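Local coordinates for putative lipoprotein (Bacteroides ovatus, PDB 3OQQ), which is of unknown function but binds several calcium ions and is probably a lipoprotein exposed outside the cell, at residues Trp142-Phe147 against Arg398-Glu403; Pro136-Ser141 against Lys380-Gly385; Phe91-Asn96 against Thr409-Ser414. All blocks are in the same frame, centred on the assembly; numbering follows the deposited sequence.

Overall arrangement
All three contacts lie on the same side of the chain's centre. Contacts 1 and 2 use one loop, between strands 122-131 and 150-161, and their centres are about 11 Å apart. Contact 3 has its centre about 15 Å from contact 1 and 14 Å from contact 2. Along the chain come 91-96, 136-141, 142-147, 380-385, 398-403 and 409-414, so contacts 1 and 2 interleave and contact 3 spans both. Helices 401-404 and 408-413, successive in the chain, serve contacts 1 and 3. Trp142 packs on Ser382, Phe93 and Val412 and thus links the three. Late segments are thereby fastened to loops from early in the chain, with contacts 1 and 2 close to a pair of calcium ions.

Contact 1. Residues Trp142-Phe147 against Arg398-Glu403; sequences WYDEDF and RVPFRE. With CA (calcium ion), chain B; CA (calcium ion), chain C.
Asp146 and Arg398 meet beside two calcium ions. The Asp146 carboxylate is turned by chi1 of 56°, which sets CG between the backbone N and the carbonyl carbon. Its OD1 bridges both ions, 2.5 Å from the calcium of chain C. Its OD2 binds the calcium of chain B at 2.4 Å. On its anti side, a little out of the carboxylate plane, OD2 also accepts the backbone N of Arg398 at 2.8 Å. Glu132, Asn148, Asp149, Gly186 and Glu397, with waters, complete the two sites.

At the other end, Arg402 lies against Tyr143. CE1 of Tyr143 sits over the centre of the guanidinium, 3.6 Å from CZ of Arg402. The ring presents its edge to the guanidinium face, with the planes 65° apart. NH1 of Arg402 forms a weak salt bridge with the Asp144 carboxylate, reaching OD2 at 3.3 Å. To one side of both, the rings of Phe147 and Phe401 meet obliquely, planes 58° apart. CB of Phe147 comes within 3.8 Å of CD1 of Phe401.

Two backbone bonds join the loop to the start of helix 401-404, just after its N-cap residue Pro400. Phe401 N donates to Glu145 O at 2.8 Å, and Arg402 N to Tyr143 O at 3.1 Å. Loop carbonyls thus take up amides of the first helical turn, which have no acceptor within their own helix. The amide of Arg398 grips OD2 as a second-shell donor. With the ions it is likely to hold the turn of the carboxylate, and it may offset a little of its negative charge.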
loop_
_atom_site.group_PDB
_atom_site.type_symbol
_atom_site.label_atom_id
_atom_site.label_comp_id
_atom_site.label_asym_id
_atom_site.label_seq_id
_atom_site.Cartn_x
_atom_site.Cartn_y
_atom_site.Cartn_z
ATOM N N TRP A 142 7.981 10.818 20.348
ATOM C CA TRP A 142 7.898 10.787 18.893
ATOM C C TRP A 142 6.459 10.824 18.372
ATOM O O TRP A 142 6.231 11.346 17.296
ATOM C CB TRP A 142 8.670 9.588 18.324
ATOM C CG TRP A 142 8.153 8.244 18.743
ATOM C CD1 TRP A 142 8.630 7.463 19.755
ATOM C CD2 TRP A 142 7.139 7.469 18.076
ATOM N NE1 TRP A 142 7.983 6.251 19.758
ATOM C CE2 TRP A 142 7.053 6.231 18.745
ATOM C CE3 TRP A 142 6.295 7.705 16.967
ATOM C CZ2 TRP A 142 6.151 5.231 18.359
ATOM C CZ3 TRP A 142 5.384 6.724 16.595
ATOM C CH2 TRP A 142 5.303 5.512 17.302
ATOM N N TYR A 143 5.487 10.361 19.156
ATOM C CA TYR A 143 4.086 10.366 18.724
ATOM C C TYR A 143 3.415 11.737 19.000
ATOM O O TYR A 143 2.216 11.872 18.834
ATOM C CB TYR A 143 3.315 9.200 19.352
ATOM C CG TYR A 143 3.817 8.807 20.720
ATOM C CD1 TYR A 143 3.669 9.660 21.813
ATOM C CD2 TYR A 143 4.425 7.576 20.931
ATOM C CE1 TYR A 143 4.113 9.292 23.083
ATOM C CE2 TYR A 143 4.865 7.195 22.199
ATOM C CZ TYR A 143 4.707 8.057 23.272
ATOM O OH TYR A 143 5.180 7.700 24.512
ATOM N N ASP A 144 4.210 12.753 19.367
ATOM C CA ASP A 144 3.809 14.148 19.515
ATOM C C ASP A 144 4.011 14.859 18.145
ATOM O O ASP A 144 3.585 16.000 17.956
ATOM C CB ASP A 144 4.591 14.845 20.644
ATOM C CG ASP A 144 3.873 14.825 21.987
ATOM O OD1 ASP A 144 2.636 14.647 22.002
ATOM O OD2 ASP A 144 4.531 15.054 23.006
ATOM N N GLU A 145 4.658 14.158 17.188
ATOM C CA GLU A 145 4.797 14.606 15.791
ATOM C C GLU A 145 3.424 14.483 15.155
ATOM O O GLU A 145 2.600 13.734 15.688
ATOM C CB GLU A 145 5.846 13.756 15.015
ATOM C CG GLU A 145 7.271 13.787 15.567
ATOM C CD GLU A 145 8.058 15.083 15.523
ATOM O OE1 GLU A 145 7.474 16.148 15.227
ATOM O OE2 GLU A 145 9.269 15.033 15.834
ATOM N N ASP A 146 3.153 15.200 14.040
ATOM C CA ASP A 146 1.822 15.162 13.437
ATOM C C ASP A 146 1.601 13.985 12.438
ATOM O O ASP A 146 0.443 13.664 12.135
ATOM C CB ASP A 146 1.435 16.525 12.796
ATOM C CG ASP A 146 2.342 17.149 11.737
ATOM O OD1 ASP A 146 3.319 16.492 11.311
ATOM O OD2 ASP A 146 2.069 18.290 11.332
ATOM N N PHE A 147 2.683 13.355 11.947
ATOM C CA PHE A 147 2.645 12.215 11.007
ATOM C C PHE A 147 1.798 12.497 9.755
ATOM O O PHE A 147 1.125 11.595 9.256
ATOM C CB PHE A 147 2.179 10.908 11.686
ATOM C CG PHE A 147 3.324 10.208 12.386
ATOM C CD1 PHE A 147 3.691 10.566 13.688
ATOM C CD2 PHE A 147 4.070 9.231 11.726
ATOM C CE1 PHE A 147 4.779 9.949 14.321
ATOM C CE2 PHE A 147 5.155 8.610 12.359
ATOM C CZ PHE A 147 5.509 8.980 13.647
ATOM N N ARG A 398 0.609 20.282 12.729
ATOM C CA ARG A 398 1.154 20.494 14.080
ATOM C C ARG A 398 0.259 19.920 15.194
ATOM O O ARG A 398 0.528 20.163 16.370
ATOM C CB ARG A 398 1.463 21.979 14.342
ATOM C CG ARG A 398 2.757 22.460 13.643
ATOM C CD ARG A 398 2.971 23.963 13.815
ATOM N NE ARG A 398 1.835 24.734 13.296
ATOM C CZ ARG A 398 1.703 25.134 12.030
ATOM N NH1 ARG A 398 2.655 24.879 11.137
ATOM N NH2 ARG A 398 0.622 25.804 11.652
ATOM N N VAL A 399 -0.756 19.117 14.852
ATOM C CA VAL A 399 -1.560 18.443 15.872
ATOM C C VAL A 399 -0.818 17.136 16.225
ATOM O O VAL A 399 -0.589 16.318 15.320
ATOM C CB VAL A 399 -3.037 18.185 15.439
ATOM C CG1 VAL A 399 -3.734 17.224 16.398
ATOM C CG2 VAL A 399 -3.822 19.487 15.318
ATOM N N PRO A 400 -0.433 16.911 17.509
ATOM C CA PRO A 400 0.250 15.647 17.861
ATOM C C PRO A 400 -0.577 14.425 17.460
ATOM O O PRO A 400 -1.774 14.394 17.739
ATOM C CB PRO A 400 0.403 15.738 19.390
ATOM C CG PRO A 400 0.373 17.197 19.697
ATOM C CD PRO A 400 -0.629 17.765 18.703
ATOM N N PHE A 401 0.049 13.423 16.806
ATOM C CA PHE A 401 -0.643 12.199 16.359
ATOM C C PHE A 401 -1.421 11.527 17.503
ATOM O O PHE A 401 -2.590 11.212 17.320
ATOM C CB PHE A 401 0.326 11.199 15.703
ATOM C CG PHE A 401 -0.411 10.186 14.849
ATOM C CD1 PHE A 401 -1.034 10.571 13.663
ATOM C CD2 PHE A 401 -0.535 8.870 15.260
ATOM C CE1 PHE A 401 -1.748 9.641 12.892
ATOM C CE2 PHE A 401 -1.241 7.932 14.481
ATOM C CZ PHE A 401 -1.832 8.319 13.301
ATOM N N ARG A 402 -0.808 11.402 18.707
ATOM C CA ARG A 402 -1.407 10.813 19.916
ATOM C C ARG A 402 -2.693 11.608 20.382
ATOM O O ARG A 402 -3.516 11.048 21.108
ATOM C CB ARG A 402 -0.358 10.759 21.043
ATOM C CG ARG A 402 -0.162 12.106 21.732
ATOM C CD ARG A 402 1.121 12.248 22.480
ATOM N NE ARG A 402 1.140 11.467 23.701
ATOM C CZ ARG A 402 2.002 11.657 24.693
ATOM N NH1 ARG A 402 2.893 12.642 24.631
ATOM N NH2 ARG A 402 1.973 10.874 25.759
ATOM N N GLU A 403 -2.845 12.890 19.972
ATOM C CA GLU A 403 -4.049 13.694 20.286
ATOM C C GLU A 403 -5.142 13.433 19.252
ATOM O O GLU A 403 -6.309 13.376 19.613
ATOM C CB GLU A 403 -3.729 15.195 20.386
ATOM C CG GLU A 403 -2.920 15.526 21.628
ATOM C CD GLU A 403 -2.694 16.991 21.927
ATOM O OE1 GLU A 403 -3.490 17.834 21.455
ATOM O OE2 GLU A 403 -1.718 17.296 22.648
HETATM CA CA CA B . 3.255 18.206 9.220
HETATM CA CA CA C . 5.831 16.372 11.077
HETATM O O HOH W 1 0.302 15.610 23.223
HETATM O O HOH W 2 5.648 16.939 13.420
HETATM O O HOH W 3 5.577 18.639 10.474
HETATM O O HOH W 4 7.991 17.363 10.911
#

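Contact 2. Residues Pro136-Ser141 against Lys380-Gly385; sequences PIQLDS and KGSTWG
The loop that carries calcium ligands between strands 122-131 and 150-161 here meets the loop leading into strand 385-388, through Gln138 and Trp384. The two flat groups are stacked. The side-chain amide of Gln138 lies over one face of the indole, with the planes only 9° apart. OE1 of Gln138 is offset toward the rim, 3.4 Å from CZ2 of Trp384. Beyond CG the Gln138 chain is extended, with CD anti to CA (chi2 170°), which carries CD out over the indole.

Both ends of the amide are gripped. OE1 of Gln138 accepts OG of Ser382 at 2.8 Å, in its carbonyl plane. NE2 of Gln138 donates to Thr383 O at 2.6 Å, and this oxygen lies in the amide plane. The stack keeps the amide flat against the indole, and the two bonds fix which way round it sits. The indole has its own bond: NE1 of Trp384 donates to Ile137 O at 3.0 Å. That oxygen lies in the ring plane, while the nitrogen stands above the carbonyl plane. Farther out, NZ of Lys380 and OD1 of Asp140 form a long salt bridge of 3.9 Å.

Trp384 is also bonded through its backbone to Glu132, a calcium ligand, and its ring meets Trp135 edge-to-face. The contact therefore sits at the end of the antiparallel pair 122-131 and 385-388, next to the calcium sites.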
loop_
_atom_site.group_PDB
_atom_site.type_symbol
_atom_site.label_atom_id
_atom_site.label_comp_id
_atom_site.label_asym_id
_atom_site.label_seq_id
_atom_site.Cartn_x
_atom_site.Cartn_y
_atom_site.Cartn_z
ATOM N N PRO A 136 17.103 12.350 10.672
ATOM C CA PRO A 136 17.246 11.636 11.949
ATOM C C PRO A 136 16.786 12.417 13.190
ATOM O O PRO A 136 17.077 11.972 14.289
ATOM C CB PRO A 136 18.754 11.347 11.988
ATOM C CG PRO A 136 19.353 12.532 11.332
ATOM C CD PRO A 136 18.403 12.900 10.229
ATOM N N ILE A 137 16.033 13.527 13.028
ATOM C CA ILE A 137 15.524 14.327 14.144
ATOM C C ILE A 137 14.071 13.937 14.452
ATOM O O ILE A 137 13.272 13.735 13.526
ATOM C CB ILE A 137 15.661 15.853 13.866
ATOM C CG1 ILE A 137 17.142 16.234 13.631
ATOM C CG2 ILE A 137 15.037 16.704 15.028
ATOM C CD1 ILE A 137 17.337 17.580 13.009
ATOM N N GLN A 138 13.742 13.849 15.746
ATOM C CA GLN A 138 12.407 13.500 16.245
ATOM C C GLN A 138 12.224 13.937 17.683
ATOM O O GLN A 138 13.190 13.940 18.446
ATOM C CB GLN A 138 12.190 11.987 16.171
ATOM C CG GLN A 138 10.752 11.588 15.823
ATOM C CD GLN A 138 10.614 10.105 15.528
ATOM O OE1 GLN A 138 11.393 9.276 15.994
ATOM N NE2 GLN A 138 9.563 9.731 14.828
ATOM N N LEU A 139 10.983 14.262 18.078
ATOM C CA LEU A 139 10.703 14.586 19.475
ATOM C C LEU A 139 10.928 13.329 20.326
ATOM O O LEU A 139 10.686 12.227 19.824
ATOM C CB LEU A 139 9.239 15.085 19.630
ATOM C CG LEU A 139 8.920 16.482 19.100
ATOM C CD1 LEU A 139 7.426 16.639 18.828
ATOM C CD2 LEU A 139 9.421 17.567 20.055
ATOM N N ASP A 140 11.374 13.473 21.601
ATOM C CA ASP A 140 11.523 12.314 22.502
ATOM C C ASP A 140 10.193 11.567 22.537
ATOM O O ASP A 140 10.167 10.357 22.298
ATOM C CB ASP A 140 11.979 12.723 23.919
ATOM C CG ASP A 140 13.465 13.002 24.049
ATOM O OD1 ASP A 140 14.272 12.260 23.425
ATOM O OD2 ASP A 140 13.829 13.935 24.810
ATOM N N SER A 141 9.075 12.312 22.694
ATOM C CA SER A 141 7.735 11.712 22.583
ATOM C C SER A 141 7.420 11.780 21.102
ATOM O O SER A 141 6.802 12.739 20.623
ATOM C CB SER A 141 6.715 12.439 23.457
ATOM O OG SER A 141 7.135 12.437 24.811
ATOM N N LYS A 380 14.778 4.213 21.471
ATOM C CA LYS A 380 13.589 3.835 22.239
ATOM C C LYS A 380 12.475 3.214 21.339
ATOM O O LYS A 380 11.309 3.179 21.730
ATOM C CB LYS A 380 13.069 5.050 23.025
ATOM C CG LYS A 380 14.073 5.568 24.068
ATOM C CD LYS A 380 13.498 6.689 24.930
ATOM C CE LYS A 380 13.522 8.048 24.263
ATOM N NZ LYS A 380 12.659 9.026 24.981
ATOM N N GLY A 381 12.868 2.679 20.175
ATOM C CA GLY A 381 11.981 1.980 19.249
ATOM C C GLY A 381 10.999 2.834 18.480
ATOM O O GLY A 381 9.925 2.351 18.099
ATOM N N SER A 382 11.374 4.095 18.206
ATOM C CA SER A 382 10.508 5.010 17.460
ATOM C C SER A 382 10.427 4.655 15.992
ATOM O O SER A 382 11.217 3.854 15.491
ATOM C CB SER A 382 11.015 6.443 17.576
ATOM O OG SER A 382 12.109 6.681 16.707
ATOM N N THR A 383 9.474 5.283 15.306
ATOM C CA THR A 383 9.333 5.189 13.860
ATOM C C THR A 383 9.069 6.585 13.290
ATOM O O THR A 383 8.554 7.456 13.995
ATOM C CB THR A 383 8.252 4.170 13.426
ATOM O OG1 THR A 383 8.334 4.038 12.000
ATOM C CG2 THR A 383 6.840 4.591 13.830
ATOM N N TRP A 384 9.445 6.781 12.010
ATOM C CA TRP A 384 9.192 7.995 11.249
ATOM C C TRP A 384 8.086 7.726 10.222
ATOM O O TRP A 384 7.777 8.605 9.440
ATOM C CB TRP A 384 10.463 8.523 10.547
ATOM C CG TRP A 384 11.337 9.353 11.430
ATOM C CD1 TRP A 384 11.319 10.713 11.569
ATOM C CD2 TRP A 384 12.348 8.868 12.335
ATOM N NE1 TRP A 384 12.268 11.107 12.493
ATOM C CE2 TRP A 384 12.928 9.997 12.961
ATOM C CE3 TRP A 384 12.802 7.581 12.693
ATOM C CZ2 TRP A 384 13.971 9.886 13.878
ATOM C CZ3 TRP A 384 13.839 7.474 13.602
ATOM C CH2 TRP A 384 14.404 8.616 14.193
ATOM N N GLY A 385 7.505 6.527 10.250
ATOM C CA GLY A 385 6.419 6.154 9.349
ATOM C C GLY A 385 5.567 5.005 9.847
ATOM O O GLY A 385 6.074 4.073 10.476
#

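Contact 3. Residues Phe91-Asn96 against Thr409-Ser414; sequences FNFETN and TKWVDS
Phe91 and Trp411 both carry CG anti to the backbone N, with chi1 of 172° and 176°, which brings CG of each ring toward the other segment. The rings meet in a T-shaped pair, planes 87° apart. The edge of Phe91 points at the face of the Trp411 six-membered ring. CE1 of Phe91 is 3.6 Å from CZ2 of Trp411, and CZ of Phe91 stands over the face, offset toward the rim.

The contact joins helix 408-413 to the loop before strand 96-104. Two loop carbonyls lie at the rim of the indole, in its plane. Phe93 O is 3.4 Å from CH2 of Trp411, and Glu94 O is 3.3 Å from CZ2 of Trp411. NE1 of Trp411 donates to a water at 2.8 Å, and the water bonds weakly to Glu94 O. CG2 of Thr95 comes within 3.9 Å of CZ2 of Trp411. An alanine at Trp411 would probably leave the edge of Phe91 without its aromatic partner, open a gap beside CG2 of Thr95, and cost this water its indole donor.

The ring of Phe93 offers its edge to the helix. Its CE1 lies 3.9 Å from CG1 of Val412, and its CD1 is 4.0 Å from CZ3 of Trp411. Trp142 packs against the same phenyl ring.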
loop_
_atom_site.group_PDB
_atom_site.type_symbol
_atom_site.label_atom_id
_atom_site.label_comp_id
_atom_site.label_asym_id
_atom_site.label_seq_id
_atom_site.Cartn_x
_atom_site.Cartn_y
_atom_site.Cartn_z
ATOM N N PHE A 91 7.281 -6.852 17.960
ATOM C CA PHE A 91 6.358 -5.832 17.444
ATOM C C PHE A 91 7.091 -4.784 16.606
ATOM O O PHE A 91 8.140 -4.303 17.012
ATOM C CB PHE A 91 5.593 -5.148 18.585
ATOM C CG PHE A 91 4.754 -3.950 18.188
ATOM C CD1 PHE A 91 3.530 -4.118 17.542
ATOM C CD2 PHE A 91 5.146 -2.659 18.537
ATOM C CE1 PHE A 91 2.713 -3.015 17.255
ATOM C CE2 PHE A 91 4.319 -1.561 18.271
ATOM C CZ PHE A 91 3.112 -1.743 17.623
ATOM N N ASN A 92 6.507 -4.402 15.467
ATOM C CA ASN A 92 7.109 -3.395 14.607
ATOM C C ASN A 92 6.041 -2.532 13.904
ATOM O O ASN A 92 6.138 -2.263 12.712
ATOM C CB ASN A 92 8.091 -4.051 13.600
ATOM C CG ASN A 92 8.958 -3.056 12.897
ATOM O OD1 ASN A 92 9.598 -2.192 13.525
ATOM N ND2 ASN A 92 8.945 -3.133 11.571
ATOM N N PHE A 93 5.043 -2.071 14.674
ATOM C CA PHE A 93 3.939 -1.191 14.260
ATOM C C PHE A 93 3.021 -1.776 13.147
ATOM O O PHE A 93 2.319 -1.016 12.488
ATOM C CB PHE A 93 4.469 0.219 13.851
ATOM C CG PHE A 93 5.261 0.867 14.963
ATOM C CD1 PHE A 93 4.617 1.502 16.020
ATOM C CD2 PHE A 93 6.660 0.806 14.973
ATOM C CE1 PHE A 93 5.350 2.051 17.077
ATOM C CE2 PHE A 93 7.390 1.371 16.013
ATOM C CZ PHE A 93 6.735 1.993 17.058
ATOM N N GLU A 94 2.961 -3.101 13.002
ATOM C CA GLU A 94 2.092 -3.766 12.014
ATOM C C GLU A 94 0.632 -3.618 12.427
ATOM O O GLU A 94 0.320 -3.864 13.596
ATOM C CB GLU A 94 2.413 -5.286 11.929
ATOM C CG GLU A 94 3.835 -5.643 11.526
ATOM C CD GLU A 94 4.813 -5.854 12.667
ATOM O OE1 GLU A 94 4.493 -5.521 13.835
ATOM O OE2 GLU A 94 5.935 -6.314 12.369
ATOM N N THR A 95 -0.258 -3.219 11.498
ATOM C CA THR A 95 -1.700 -3.152 11.785
ATOM C C THR A 95 -2.360 -4.356 11.108
ATOM O O THR A 95 -3.585 -4.459 11.057
ATOM C CB THR A 95 -2.333 -1.837 11.354
ATOM O OG1 THR A 95 -2.030 -1.587 9.974
ATOM C CG2 THR A 95 -1.922 -0.681 12.227
ATOM N N ASN A 96 -1.529 -5.274 10.598
ATOM C CA ASN A 96 -1.982 -6.478 9.925
ATOM C C ASN A 96 -1.306 -7.706 10.525
ATOM O O ASN A 96 -0.418 -7.563 11.361
ATOM C CB ASN A 96 -1.715 -6.383 8.422
ATOM C CG ASN A 96 -0.279 -6.068 8.013
ATOM O OD1 ASN A 96 0.697 -6.407 8.690
ATOM N ND2 ASN A 96 -0.121 -5.404 6.874
ATOM N N THR A 409 -0.984 5.527 21.758
ATOM C CA THR A 409 0.133 5.177 22.672
ATOM C C THR A 409 -0.166 3.897 23.445
ATOM O O THR A 409 0.768 3.138 23.716
ATOM C CB THR A 409 0.543 6.318 23.609
ATOM O OG1 THR A 409 -0.508 6.531 24.537
ATOM C CG2 THR A 409 0.863 7.614 22.848
ATOM N N LYS A 410 -1.454 3.619 23.723
ATOM C CA LYS A 410 -1.863 2.374 24.402
ATOM C C LYS A 410 -1.445 1.154 23.568
ATOM O O LYS A 410 -0.925 0.192 24.114
ATOM C CB LYS A 410 -3.372 2.349 24.684
ATOM C CG LYS A 410 -3.773 3.157 25.908
ATOM C CD LYS A 410 -5.294 3.236 26.032
ATOM C CE LYS A 410 -5.715 4.079 27.206
ATOM N NZ LYS A 410 -7.179 4.355 27.189
ATOM N N TRP A 411 -1.659 1.219 22.256
ATOM C CA TRP A 411 -1.261 0.191 21.302
ATOM C C TRP A 411 0.272 0.141 21.187
ATOM O O TRP A 411 0.861 -0.951 21.255
ATOM C CB TRP A 411 -1.894 0.488 19.952
ATOM C CG TRP A 411 -1.489 -0.437 18.841
ATOM C CD1 TRP A 411 -1.953 -1.702 18.621
ATOM C CD2 TRP A 411 -0.689 -0.098 17.700
ATOM N NE1 TRP A 411 -1.436 -2.200 17.453
ATOM C CE2 TRP A 411 -0.666 -1.230 16.855
ATOM C CE3 TRP A 411 -0.025 1.075 17.285
ATOM C CZ2 TRP A 411 0.011 -1.234 15.627
ATOM C CZ3 TRP A 411 0.623 1.076 16.061
ATOM C CH2 TRP A 411 0.645 -0.071 15.249
ATOM N N VAL A 412 0.915 1.319 21.012
ATOM C CA VAL A 412 2.379 1.398 20.899
ATOM C C VAL A 412 3.024 0.765 22.136
ATOM O O VAL A 412 3.792 -0.191 22.000
ATOM C CB VAL A 412 2.919 2.840 20.661
ATOM C CG1 VAL A 412 4.461 2.873 20.749
ATOM C CG2 VAL A 412 2.464 3.384 19.296
ATOM N N ASP A 413 2.698 1.284 23.327
ATOM C CA ASP A 413 3.341 0.903 24.585
ATOM C C ASP A 413 3.015 -0.513 25.031
ATOM O O ASP A 413 3.819 -1.098 25.744
ATOM C CB ASP A 413 3.057 1.952 25.667
ATOM C CG ASP A 413 3.776 3.256 25.313
ATOM O OD1 ASP A 413 5.007 3.211 25.078
ATOM O OD2 ASP A 413 3.113 4.307 25.255
ATOM N N SER A 414 1.887 -1.094 24.569
ATOM C CA SER A 414 1.584 -2.499 24.843
ATOM C C SER A 414 2.191 -3.383 23.739
ATOM O O SER A 414 2.015 -4.599 23.748
ATOM C CB SER A 414 0.083 -2.731 24.939
ATOM O OG SER A 414 -0.455 -2.591 23.637
HETATM O O HOH W 5 -1.949 -4.563 15.978
#